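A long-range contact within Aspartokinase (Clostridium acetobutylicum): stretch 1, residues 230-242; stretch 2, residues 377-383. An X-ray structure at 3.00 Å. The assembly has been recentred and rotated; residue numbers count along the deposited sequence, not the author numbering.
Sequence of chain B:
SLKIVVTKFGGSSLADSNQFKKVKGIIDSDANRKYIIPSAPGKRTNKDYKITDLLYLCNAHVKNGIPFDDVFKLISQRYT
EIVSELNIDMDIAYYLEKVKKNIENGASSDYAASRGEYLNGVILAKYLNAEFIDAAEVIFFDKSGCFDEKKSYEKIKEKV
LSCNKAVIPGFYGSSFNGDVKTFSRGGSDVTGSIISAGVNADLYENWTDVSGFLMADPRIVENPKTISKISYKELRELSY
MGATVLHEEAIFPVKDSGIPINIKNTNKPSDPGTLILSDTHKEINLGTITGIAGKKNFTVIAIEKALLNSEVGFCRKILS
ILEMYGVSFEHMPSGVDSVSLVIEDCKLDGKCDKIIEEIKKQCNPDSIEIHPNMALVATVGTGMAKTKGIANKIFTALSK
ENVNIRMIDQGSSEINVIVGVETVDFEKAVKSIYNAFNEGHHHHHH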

# COMPACT_ATOMS: atom_id res chain seq x y z
N ILE B 230 15.73 -4.27 23.03
CA ILE B 230 15.10 -4.20 21.70
C ILE B 230 15.10 -5.57 21.02
O ILE B 230 16.10 -6.27 21.02
CB ILE B 230 15.84 -3.16 20.83
CG1 ILE B 230 15.14 -2.95 19.49
CG2 ILE B 230 17.28 -3.57 20.59
CD1 ILE B 230 15.62 -1.71 18.78
N SER B 231 13.97 -5.98 20.44
CA SER B 231 13.90 -7.29 19.79
C SER B 231 14.53 -7.17 18.42
O SER B 231 14.80 -6.06 17.97
CB SER B 231 12.44 -7.79 19.69
OG SER B 231 11.84 -7.49 18.43
N TYR B 232 14.76 -8.30 17.75
CA TYR B 232 15.32 -8.26 16.40
C TYR B 232 14.30 -7.63 15.47
O TYR B 232 14.61 -6.66 14.77
CB TYR B 232 15.72 -9.65 15.89
CG TYR B 232 16.83 -10.34 16.69
CD1 TYR B 232 18.02 -9.68 16.99
CD2 TYR B 232 16.68 -11.66 17.13
CE1 TYR B 232 19.02 -10.30 17.72
CE2 TYR B 232 17.68 -12.29 17.86
CZ TYR B 232 18.84 -11.61 18.16
OH TYR B 232 19.83 -12.23 18.88
N LYS B 233 13.08 -8.18 15.47
CA LYS B 233 11.98 -7.68 14.62
C LYS B 233 11.76 -6.18 14.86
O LYS B 233 11.54 -5.41 13.93
CB LYS B 233 10.69 -8.46 14.89
CG LYS B 233 9.40 -7.73 14.52
CD LYS B 233 9.05 -7.79 13.03
CE LYS B 233 7.83 -8.67 12.77
NZ LYS B 233 7.53 -8.83 11.32
N GLU B 234 11.83 -5.80 16.13
CA GLU B 234 11.71 -4.42 16.56
C GLU B 234 12.80 -3.57 15.90
O GLU B 234 12.51 -2.58 15.22
CB GLU B 234 11.85 -4.36 18.08
CG GLU B 234 11.01 -3.32 18.79
CD GLU B 234 10.74 -3.71 20.24
OE1 GLU B 234 11.56 -4.47 20.82
OE2 GLU B 234 9.71 -3.28 20.78
N LEU B 235 14.04 -3.99 16.10
CA LEU B 235 15.21 -3.32 15.54
C LEU B 235 15.12 -3.23 14.03
O LEU B 235 15.41 -2.18 13.45
CB LEU B 235 16.50 -4.06 15.94
CG LEU B 235 17.83 -3.59 15.35
CD1 LEU B 235 17.99 -2.08 15.42
CD2 LEU B 235 18.99 -4.28 16.06
N ARG B 236 14.72 -4.32 13.39
CA ARG B 236 14.56 -4.32 11.94
C ARG B 236 13.62 -3.21 11.49
O ARG B 236 13.89 -2.50 10.53
CB ARG B 236 14.04 -5.67 11.46
CG ARG B 236 14.16 -5.88 9.96
CD ARG B 236 13.96 -7.35 9.62
NE ARG B 236 12.57 -7.79 9.85
CZ ARG B 236 12.20 -8.99 10.30
NH1 ARG B 236 13.10 -9.92 10.61
NH2 ARG B 236 10.91 -9.26 10.45
N GLU B 237 12.52 -3.04 12.21
CA GLU B 237 11.55 -2.02 11.85
C GLU B 237 12.23 -0.65 11.89
O GLU B 237 12.12 0.12 10.95
CB GLU B 237 10.32 -2.06 12.78
CG GLU B 237 8.98 -1.90 12.08
CD GLU B 237 8.27 -3.21 11.79
OE1 GLU B 237 8.39 -4.16 12.59
OE2 GLU B 237 7.56 -3.30 10.77
N LEU B 238 12.97 -0.37 12.97
CA LEU B 238 13.69 0.91 13.09
C LEU B 238 14.81 1.05 12.08
O LEU B 238 15.13 2.15 11.65
CB LEU B 238 14.29 1.09 14.49
CG LEU B 238 13.51 1.81 15.60
CD1 LEU B 238 12.53 2.82 15.04
CD2 LEU B 238 12.79 0.82 16.49
N SER B 239 15.43 -0.06 11.73
CA SER B 239 16.56 -0.06 10.81
C SER B 239 16.15 0.44 9.43
O SER B 239 16.92 1.12 8.75
CB SER B 239 17.13 -1.47 10.69
OG SER B 239 18.30 -1.47 9.90
N TYR B 240 14.93 0.12 9.02
CA TYR B 240 14.46 0.44 7.68
C TYR B 240 14.20 1.94 7.47
O TYR B 240 14.37 2.45 6.36
CB TYR B 240 13.21 -0.38 7.37
CG TYR B 240 12.55 -0.03 6.06
CD1 TYR B 240 13.28 -0.02 4.87
CD2 TYR B 240 11.20 0.30 6.00
CE1 TYR B 240 12.68 0.32 3.67
CE2 TYR B 240 10.59 0.63 4.81
CZ TYR B 240 11.33 0.64 3.64
OH TYR B 240 10.74 0.96 2.45
N MSE B 241 13.84 2.66 8.54
CA MSE B 241 13.21 3.99 8.41
C MSE B 241 14.04 5.25 8.30
O MSE B 241 13.48 6.28 7.92
CB MSE B 241 12.25 4.20 9.59
CG MSE B 241 11.22 3.08 9.68
SE MSE B 241 10.02 3.02 8.11
CE MSE B 241 8.95 1.44 8.61
N GLY B 242 15.34 5.26 8.61
CA GLY B 242 16.10 4.12 9.10
C GLY B 242 17.27 4.60 9.93
O GLY B 242 18.28 5.06 9.39
N VAL B 377 6.97 9.00 9.49
CA VAL B 377 7.37 8.80 10.88
C VAL B 377 6.91 7.41 11.32
O VAL B 377 5.71 7.11 11.31
CB VAL B 377 6.80 9.89 11.80
CG1 VAL B 377 7.31 9.71 13.23
CG2 VAL B 377 7.16 11.26 11.27
N ALA B 378 7.87 6.57 11.68
CA ALA B 378 7.58 5.23 12.13
C ALA B 378 7.76 5.20 13.63
O ALA B 378 8.84 5.53 14.13
CB ALA B 378 8.51 4.23 11.48
N THR B 379 6.72 4.80 14.34
CA THR B 379 6.81 4.67 15.78
C THR B 379 6.61 3.19 16.10
O THR B 379 5.63 2.58 15.68
CB THR B 379 5.86 5.64 16.51
OG1 THR B 379 5.30 5.01 17.66
CG2 THR B 379 4.74 6.13 15.58
N VAL B 380 7.57 2.61 16.83
CA VAL B 380 7.76 1.16 16.89
C VAL B 380 7.78 0.67 18.33
O VAL B 380 8.28 1.36 19.23
CB VAL B 380 9.08 0.76 16.20
CG1 VAL B 380 9.27 -0.74 16.19
CG2 VAL B 380 9.10 1.28 14.78
N GLY B 381 7.22 -0.51 18.56
CA GLY B 381 7.28 -1.13 19.88
C GLY B 381 6.49 -2.41 19.94
O GLY B 381 5.46 -2.51 19.30
N THR B 382 6.96 -3.41 20.68
CA THR B 382 6.20 -4.66 20.84
C THR B 382 4.92 -4.36 21.64
O THR B 382 3.84 -4.80 21.27
CB THR B 382 7.01 -5.77 21.53
OG1 THR B 382 7.68 -5.25 22.67
CG2 THR B 382 8.05 -6.36 20.58
N GLY B 383 5.05 -3.58 22.70
CA GLY B 383 3.93 -3.23 23.56
C GLY B 383 2.82 -2.40 22.94
O GLY B 383 1.84 -2.07 23.61

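This is a small, mostly apolar packing of a helix against a nearly antiparallel strand, pinned at one end by a buried glutamate that bonds to the loop after the strand. The helix begins at Tyr 232, and the strand ends at Val 380. Their axes approach to 8.9 Å, with 168° between their N-to-C directions. The start of the helix therefore lies beside the end of the strand, and the register follows: Glu 234 is level with Gly 381, and Met 241 with Ala 378.

The polar anchor is Glu 234. Its CA-to-CB bond points sideways, but the carboxylate end comes nearer to the second stretch. Atom OE2 of Glu 234 accepts a hydrogen bond from the backbone N of Thr 382 at 2.8 Å. The OG1 hydroxyl of Thr 382 also donates to OE2 of Glu 234, but at 3.4 Å this bond is weak. The same oxygen, OE2 of Glu 234, lies 3.4 Å from CA of Gly 381.

The other carboxylate oxygen turns back to its own stretch. OE1 of Glu 234 accepts from the backbone N of Ser 231 at 2.9 Å. In return, OG of Ser 231 accepts from the backbone N of Glu 234, also at 2.9 Å. The second bond caps the helix, since it satisfies an amide that has no helical carbonyl before it. The two bonds form a reciprocal pair between Ser 231 and Glu 234. One glutamate side chain thus links the helix start to the loop at Thr 382.

Apolar packing continues along the strand. Alternation puts Ala 378 and Val 380 toward the helix, while Val 377 and Thr 379 point away. Val 380 has the largest covered area of any residue here and meets three helix residues. CG1 of Val 380 lies 3.8 Å from CB of Glu 237 and 4.1 Å from CG of Glu 234. These are contacts with the aliphatic parts of acidic side chains. CB of Val 380 also packs 3.7 Å from CD2 of Leu 238. The Leu 238 side chain starts sideways, and its end comes nearer to the strand.

At the other end of the contact, Met 241 is modelled as selenomethionine. The CA-to-CB bond of Met 241 points toward the strand, and CG of Met 241 lies 3.5 Å from CB of Ala 378. Met 241 is poorly ordered, so its exact placement is less certain than the Glu 234 anchor.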